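Local atomic coordinates of photosystem II stability/assembly factor HCF136 (Cyanidioschyzon merolae, PDB entry 5OJ3), a protein that is probably essential for photosystem II biogenesis, being required to assemble an early intermediate that includes the D2 protein and cytochrome b559. Residues Ala307-Phe319 / Thr325-Leu337. Residues are numbered along the deposited sequence; the frame is centred on the assembly and turned at random.
Sequences ARSTSRRISAIGF and TKGIWETIRGGGL
Thr310 CG2 lies 3.6 Å from Ile332 CD1, the two side chains tip to tip, where the loop from the preceding blade enters the first hairpin of a blade in this seven-bladed beta-propeller. Strand 314-319 is the first strand of the four-stranded antiparallel blade and 328-332 the second. Arg313 spends its carbonyl O on Arg333 N (2.9 Å, 170° at the hydrogen), while the two long side chains run alongside each other, meeting through aliphatic carbon, Arg333 NH2 beside Arg313 CB; Arg313 NH1 makes a weak hydrogen bond to Arg289 O. Ile314, beta-branched and apolar, suits a buried strand position: CG1 packs on Ile332 CD1, and its side chain also touches Ile286 of the preceding blade. At Ser315 and Ala316 a classic beta bulge shifts the register, both amides pointing at Thr331 O, the one from Ala316 weakly. The small methyl of Ala316 fits at the edge of the Trp329 ring, 3.6 Å from CZ3. Ile317 CG1 meets Ile328 CG2 on the other face, where both residues touch Ile284 of the preceding blade. Gly318, lacking a side chain, lets the indole lie directly on the backbone of Ile317 and Gly318: with CG of Trp329 between that residue's own backbone N and carbonyl carbon (chi1 62°), Gly318 N sits 3.4 Å from the ring plane, over its centre.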
ATOM      1  N   ALA A 307       9.284   4.575 -17.802  1.00 41.54           N
ATOM      2  CA  ALA A 307      10.697   4.364 -17.519  1.00 52.61           C
ATOM      3  C   ALA A 307      11.093   5.009 -16.196  1.00 52.94           C
ATOM      4  O   ALA A 307      10.641   6.108 -15.858  1.00 50.25           O
ATOM      5  CB  ALA A 307      11.556   4.926 -18.651  1.00 47.61           C
ATOM      6  N   ARG A 308      11.926   4.304 -15.435  1.00 53.82           N
ATOM      7  CA  ARG A 308      12.450   4.861 -14.202  1.00 57.56           C
ATOM      8  C   ARG A 308      13.426   5.993 -14.509  1.00 62.01           C
ATOM      9  O   ARG A 308      13.939   6.135 -15.623  1.00 61.25           O
ATOM     10  CB  ARG A 308      13.110   3.762 -13.361  1.00 58.63           C
ATOM     11  CG  ARG A 308      14.239   2.990 -14.046  1.00 63.78           C
ATOM     12  CD  ARG A 308      14.858   1.969 -13.093  1.00 65.02           C
ATOM     13  NE  ARG A 308      15.447   0.835 -13.804  1.00 50.81           N
ATOM     14  CZ  ARG A 308      16.703   0.787 -14.233  1.00 54.75           C
ATOM     15  NH1 ARG A 308      17.518   1.811 -14.018  1.00 70.33           N
ATOM     16  NH2 ARG A 308      17.147  -0.286 -14.873  1.00 57.38           N
ATOM     17  N   SER A 309      13.678   6.806 -13.488  1.00 67.43           N
ATOM     18  CA  SER A 309      14.501   8.001 -13.610  1.00 71.57           C
ATOM     19  C   SER A 309      15.831   7.844 -12.891  1.00 75.07           C
ATOM     20  O   SER A 309      16.467   8.838 -12.544  1.00 77.47           O
ATOM     21  CB  SER A 309      13.755   9.219 -13.070  1.00 71.40           C
ATOM     22  OG  SER A 309      13.415   9.039 -11.707  1.00 70.94           O
ATOM     23  N   THR A 310      16.274   6.618 -12.671  1.00 74.73           N
ATOM     24  CA  THR A 310      17.454   6.408 -11.859  1.00 78.10           C
ATOM     25  C   THR A 310      18.500   5.567 -12.556  1.00 77.96           C
ATOM     26  O   THR A 310      18.230   4.827 -13.506  1.00 76.21           O
ATOM     27  CB  THR A 310      17.123   5.716 -10.531  1.00 79.52           C
ATOM     28  OG1 THR A 310      16.259   4.579 -10.771  1.00 80.67           O
ATOM     29  CG2 THR A 310      16.463   6.702  -9.594  1.00 77.16           C
ATOM     30  N   SER A 311      19.707   5.697 -12.011  1.00 81.24           N
ATOM     31  CA  SER A 311      20.714   4.675 -12.225  1.00 85.30           C
ATOM     32  C   SER A 311      20.212   3.343 -11.684  1.00 81.47           C
ATOM     33  O   SER A 311      20.136   2.337 -12.398  1.00 81.39           O
ATOM     34  CB  SER A 311      21.989   5.080 -11.514  1.00 91.80           C
ATOM     35  OG  SER A 311      21.688   5.535 -10.195  1.00 90.99           O
ATOM     36  N   ARG A 312      19.910   3.317 -10.398  1.00 77.84           N
ATOM     37  CA  ARG A 312      19.493   2.137  -9.640  1.00 74.71           C
ATOM     38  C   ARG A 312      18.024   1.788  -9.883  1.00 69.27           C
ATOM     39  O   ARG A 312      17.318   2.464 -10.624  1.00 67.91           O
ATOM     40  CB  ARG A 312      19.736   2.368  -8.150  1.00 75.70           C
ATOM     41  CG  ARG A 312      21.222   2.527  -7.882  1.00 83.12           C
ATOM     42  CD  ARG A 312      21.500   2.633  -6.418  1.00 86.08           C
ATOM     43  NE  ARG A 312      22.618   1.769  -6.098  1.00 91.21           N
ATOM     44  CZ  ARG A 312      22.547   0.442  -6.062  1.00 91.81           C
ATOM     45  NH1 ARG A 312      21.410  -0.191  -6.324  1.00 88.37           N
ATOM     46  NH2 ARG A 312      23.620  -0.267  -5.797  1.00 96.08           N
ATOM     47  N   ARG A 313      17.563   0.714  -9.237  1.00 66.51           N
ATOM     48  CA  ARG A 313      16.203   0.218  -9.409  1.00 58.44           C
ATOM     49  C   ARG A 313      15.309   0.682  -8.257  1.00 50.67           C
ATOM     50  O   ARG A 313      15.773   1.097  -7.194  1.00 50.70           O
ATOM     51  CB  ARG A 313      16.182  -1.316  -9.471  1.00 62.56           C
ATOM     52  CG  ARG A 313      17.147  -1.901 -10.475  1.00 70.70           C
ATOM     53  CD  ARG A 313      16.395  -2.072 -11.775  1.00 72.17           C
ATOM     54  NE  ARG A 313      17.220  -2.521 -12.890  1.00 78.30           N
ATOM     55  CZ  ARG A 313      17.365  -3.792 -13.248  1.00 81.35           C
ATOM     56  NH1 ARG A 313      16.747  -4.750 -12.568  1.00 81.62           N
ATOM     57  NH2 ARG A 313      18.119  -4.105 -14.291  1.00 83.52           N
ATOM     58  N   ILE A 314      14.016   0.617  -8.487  1.00 46.59           N
ATOM     59  CA  ILE A 314      13.026   1.163  -7.571  1.00 44.89           C
ATOM     60  C   ILE A 314      12.612   0.075  -6.588  1.00 45.83           C
ATOM     61  O   ILE A 314      12.509  -1.104  -6.947  1.00 47.67           O
ATOM     62  CB  ILE A 314      11.827   1.712  -8.355  1.00 43.56           C
ATOM     63  CG1 ILE A 314      12.299   2.582  -9.517  1.00 46.11           C
ATOM     64  CG2 ILE A 314      10.966   2.556  -7.457  1.00 44.54           C
ATOM     65  CD1 ILE A 314      11.164   3.033 -10.426  1.00 45.16           C
ATOM     66  N   SER A 315      12.364   0.464  -5.335  1.00 45.60           N
ATOM     67  CA  SER A 315      11.918  -0.492  -4.328  1.00 47.91           C
ATOM     68  C   SER A 315      10.465  -0.301  -3.924  1.00 49.03           C
ATOM     69  O   SER A 315       9.760  -1.289  -3.705  1.00 51.46           O
ATOM     70  CB  SER A 315      12.775  -0.393  -3.071  1.00 51.27           C
ATOM     71  OG  SER A 315      14.120  -0.098  -3.413  1.00 55.37           O
ATOM     72  N   ALA A 316       9.992   0.934  -3.829  1.00 47.53           N
ATOM     73  CA  ALA A 316       8.640   1.236  -3.385  1.00 44.37           C
ATOM     74  C   ALA A 316       8.094   2.403  -4.194  1.00 42.60           C
ATOM     75  O   ALA A 316       8.844   3.148  -4.831  1.00 40.25           O
ATOM     76  CB  ALA A 316       8.600   1.559  -1.889  1.00 45.25           C
ATOM     77  N   ILE A 317       6.767   2.525  -4.201  1.00 41.30           N
ATOM     78  CA  ILE A 317       6.118   3.572  -4.977  1.00 38.31           C
ATOM     79  C   ILE A 317       4.684   3.751  -4.487  1.00 38.20           C
ATOM     80  O   ILE A 317       4.068   2.816  -3.961  1.00 38.98           O
ATOM     81  CB  ILE A 317       6.175   3.253  -6.483  1.00 34.19           C
ATOM     82  CG1 ILE A 317       5.758   4.467  -7.316  1.00 32.25           C
ATOM     83  CG2 ILE A 317       5.323   2.032  -6.822  1.00 33.06           C
ATOM     84  CD1 ILE A 317       6.290   4.458  -8.738  1.00 31.30           C
ATOM     85  N   GLY A 318       4.154   4.958  -4.650  1.00 36.90           N
ATOM     86  CA  GLY A 318       2.801   5.267  -4.219  1.00 36.81           C
ATOM     87  C   GLY A 318       2.459   6.698  -4.570  1.00 40.32           C
ATOM     88  O   GLY A 318       3.268   7.431  -5.152  1.00 43.76           O
ATOM     89  N   PHE A 319       1.248   7.096  -4.188  1.00 39.73           N
ATOM     90  CA  PHE A 319       0.751   8.439  -4.451  1.00 39.13           C
ATOM     91  C   PHE A 319       0.918   9.329  -3.224  1.00 40.14           C
ATOM     92  O   PHE A 319       0.846   8.862  -2.085  1.00 42.43           O
ATOM     93  CB  PHE A 319      -0.726   8.418  -4.865  1.00 37.79           C
ATOM     94  CG  PHE A 319      -0.998   7.660  -6.137  1.00 36.29           C
ATOM     95  CD1 PHE A 319      -1.590   6.406  -6.118  1.00 36.74           C
ATOM     96  CD2 PHE A 319      -0.624   8.202  -7.358  1.00 36.06           C
ATOM     97  CE1 PHE A 319      -1.835   5.721  -7.300  1.00 36.47           C
ATOM     98  CE2 PHE A 319      -0.863   7.522  -8.537  1.00 35.10           C
ATOM     99  CZ  PHE A 319      -1.467   6.281  -8.510  1.00 35.58           C
ATOM    100  N   THR A 325      -3.133  13.634  -8.348  1.00 51.96           N
ATOM    101  CA  THR A 325      -3.044  15.045  -8.701  1.00 53.90           C
ATOM    102  C   THR A 325      -2.053  15.817  -7.845  1.00 57.41           C
ATOM    103  O   THR A 325      -1.758  16.975  -8.167  1.00 63.15           O
ATOM    104  CB  THR A 325      -4.422  15.712  -8.591  1.00 57.01           C
ATOM    105  OG1 THR A 325      -4.661  16.105  -7.230  1.00 61.56           O
ATOM    106  CG2 THR A 325      -5.525  14.767  -9.055  1.00 55.80           C
ATOM    107  N   LYS A 326      -1.531  15.215  -6.775  1.00 53.92           N
ATOM    108  CA  LYS A 326      -0.469  15.823  -5.988  1.00 54.49           C
ATOM    109  C   LYS A 326       0.896  15.197  -6.251  1.00 49.87           C
ATOM    110  O   LYS A 326       1.915  15.777  -5.852  1.00 51.71           O
ATOM    111  CB  LYS A 326      -0.804  15.740  -4.485  1.00 46.53           C
ATOM    112  CG  LYS A 326      -2.303  15.876  -4.190  1.00 47.73           C
ATOM    113  CD  LYS A 326      -2.672  15.628  -2.735  1.00 49.10           C
ATOM    114  CE  LYS A 326      -4.007  16.302  -2.365  1.00 52.25           C
ATOM    115  NZ  LYS A 326      -3.993  17.778  -2.223  1.00 75.93           N
ATOM    116  N   GLY A 327       0.940  14.045  -6.917  1.00 45.30           N
ATOM    117  CA  GLY A 327       2.180  13.512  -7.437  1.00 43.46           C
ATOM    118  C   GLY A 327       2.440  12.095  -6.971  1.00 40.90           C
ATOM    119  O   GLY A 327       1.651  11.484  -6.252  1.00 36.12           O
ATOM    120  N   ILE A 328       3.587  11.574  -7.404  1.00 39.20           N
ATOM    121  CA  ILE A 328       4.045  10.227  -7.089  1.00 38.44           C
ATOM    122  C   ILE A 328       5.340  10.339  -6.299  1.00 38.01           C
ATOM    123  O   ILE A 328       6.166  11.217  -6.574  1.00 38.17           O
ATOM    124  CB  ILE A 328       4.277   9.387  -8.365  1.00 40.86           C
ATOM    125  CG1 ILE A 328       3.051   9.429  -9.278  1.00 42.00           C
ATOM    126  CG2 ILE A 328       4.649   7.959  -8.018  1.00 39.69           C
ATOM    127  CD1 ILE A 328       3.333   8.942 -10.685  1.00 41.69           C
ATOM    128  N   TRP A 329       5.516   9.454  -5.325  1.00 38.06           N
ATOM    129  CA  TRP A 329       6.794   9.269  -4.657  1.00 39.69           C
ATOM    130  C   TRP A 329       7.358   7.908  -5.037  1.00 39.66           C
ATOM    131  O   TRP A 329       6.616   6.973  -5.348  1.00 38.65           O
ATOM    132  CB  TRP A 329       6.661   9.369  -3.132  1.00 39.65           C
ATOM    133  CG  TRP A 329       5.768   8.326  -2.524  1.00 38.67           C
ATOM    134  CD1 TRP A 329       4.443   8.454  -2.228  1.00 38.53           C
ATOM    135  CD2 TRP A 329       6.137   6.994  -2.137  1.00 39.85           C
ATOM    136  NE1 TRP A 329       3.965   7.288  -1.680  1.00 39.82           N
ATOM    137  CE2 TRP A 329       4.984   6.376  -1.615  1.00 39.42           C
ATOM    138  CE3 TRP A 329       7.331   6.265  -2.183  1.00 41.14           C
ATOM    139  CZ2 TRP A 329       4.989   5.065  -1.142  1.00 38.92           C
ATOM    140  CZ3 TRP A 329       7.333   4.964  -1.714  1.00 40.24           C
ATOM    141  CH2 TRP A 329       6.170   4.377  -1.201  1.00 39.48           C
ATOM    142  N   GLU A 330       8.682   7.803  -5.013  1.00 44.14           N
ATOM    143  CA  GLU A 330       9.349   6.545  -5.301  1.00 46.23           C
ATOM    144  C   GLU A 330      10.504   6.365  -4.332  1.00 48.79           C
ATOM    145  O   GLU A 330      11.073   7.336  -3.826  1.00 50.16           O
ATOM    146  CB  GLU A 330       9.862   6.477  -6.747  1.00 47.05           C
ATOM    147  CG  GLU A 330      11.042   7.383  -7.041  1.00 51.93           C
ATOM    148  CD  GLU A 330      11.469   7.313  -8.493  1.00 57.63           C
ATOM    149  OE1 GLU A 330      10.778   6.637  -9.284  1.00 58.18           O
ATOM    150  OE2 GLU A 330      12.489   7.939  -8.848  1.00 62.37           O
ATOM    151  N   THR A 331      10.836   5.106  -4.075  1.00 46.68           N
ATOM    152  CA  THR A 331      11.969   4.751  -3.239  1.00 47.51           C
ATOM    153  C   THR A 331      12.943   3.927  -4.058  1.00 49.61           C
ATOM    154  O   THR A 331      12.564   2.909  -4.645  1.00 48.33           O
ATOM    155  CB  THR A 331      11.523   3.943  -2.021  1.00 44.42           C
ATOM    156  OG1 THR A 331      10.964   4.818  -1.034  1.00 44.97           O
ATOM    157  CG2 THR A 331      12.701   3.185  -1.437  1.00 54.12           C
ATOM    158  N   ILE A 332      14.177   4.363  -4.097  1.00 54.47           N
ATOM    159  CA  ILE A 332      15.200   3.696  -4.882  1.00 57.03           C
ATOM    160  C   ILE A 332      15.985   2.802  -3.931  1.00 60.31           C
ATOM    161  O   ILE A 332      16.128   3.112  -2.739  1.00 53.42           O
ATOM    162  CB  ILE A 332      16.093   4.742  -5.581  1.00 58.06           C
ATOM    163  CG1 ILE A 332      15.255   5.778  -6.354  1.00 56.30           C
ATOM    164  CG2 ILE A 332      17.002   4.086  -6.559  1.00 52.49           C
ATOM    165  CD1 ILE A 332      14.159   5.207  -7.249  1.00 52.70           C
ATOM    166  N   ARG A 333      16.502   1.682  -4.435  1.00 60.72           N
ATOM    167  CA  ARG A 333      17.277   0.814  -3.559  1.00 65.73           C
ATOM    168  C   ARG A 333      18.563   1.503  -3.126  1.00 69.03           C
ATOM    169  O   ARG A 333      19.183   2.249  -3.888  1.00 69.65           O
ATOM    170  CB  ARG A 333      17.544  -0.549  -4.201  1.00 69.69           C
ATOM    171  CG  ARG A 333      16.270  -1.367  -4.223  1.00 70.41           C
ATOM    172  CD  ARG A 333      16.361  -2.822  -4.620  1.00 75.44           C
ATOM    173  NE  ARG A 333      16.529  -3.066  -6.045  1.00 77.25           N
ATOM    174  CZ  ARG A 333      16.077  -4.161  -6.648  1.00 78.83           C
ATOM    175  NH1 ARG A 333      15.414  -5.069  -5.948  1.00 79.22           N
ATOM    176  NH2 ARG A 333      16.256  -4.337  -7.946  1.00 79.59           N
ATOM    177  N   GLY A 334      18.950   1.248  -1.879  1.00 71.48           N
ATOM    178  CA  GLY A 334      20.040   1.964  -1.251  1.00 73.15           C
ATOM    179  C   GLY A 334      19.685   3.343  -0.736  1.00 70.05           C
ATOM    180  O   GLY A 334      20.588   4.147  -0.488  1.00 68.49           O
ATOM    181  N   GLY A 335      18.399   3.645  -0.569  1.00 64.20           N
ATOM    182  CA  GLY A 335      17.981   4.840   0.135  1.00 63.89           C
ATOM    183  C   GLY A 335      17.536   6.014  -0.710  1.00 61.43           C
ATOM    184  O   GLY A 335      17.276   7.086  -0.150  1.00 63.05           O
ATOM    185  N   GLY A 336      17.442   5.857  -2.027  1.00 57.47           N
ATOM    186  CA  GLY A 336      16.984   6.949  -2.865  1.00 57.65           C
ATOM    187  C   GLY A 336      15.549   7.345  -2.575  1.00 57.02           C
ATOM    188  O   GLY A 336      14.773   6.610  -1.958  1.00 54.64           O
ATOM    189  N   LEU A 337      15.194   8.540  -3.043  1.00 59.17           N
ATOM    190  CA  LEU A 337      13.867   9.089  -2.810  1.00 57.44           C
ATOM    191  C   LEU A 337      13.647  10.252  -3.766  1.00 55.99           C
ATOM    192  O   LEU A 337      14.527  11.102  -3.926  1.00 52.57           O
ATOM    193  CB  LEU A 337      13.719   9.546  -1.352  1.00 51.97           C
ATOM    194  CG  LEU A 337      12.404  10.171  -0.882  1.00 50.84           C
ATOM    195  CD1 LEU A 337      11.223   9.262  -1.203  1.00 47.47           C
ATOM    196  CD2 LEU A 337      12.462  10.474   0.609  1.00 53.68           C
TER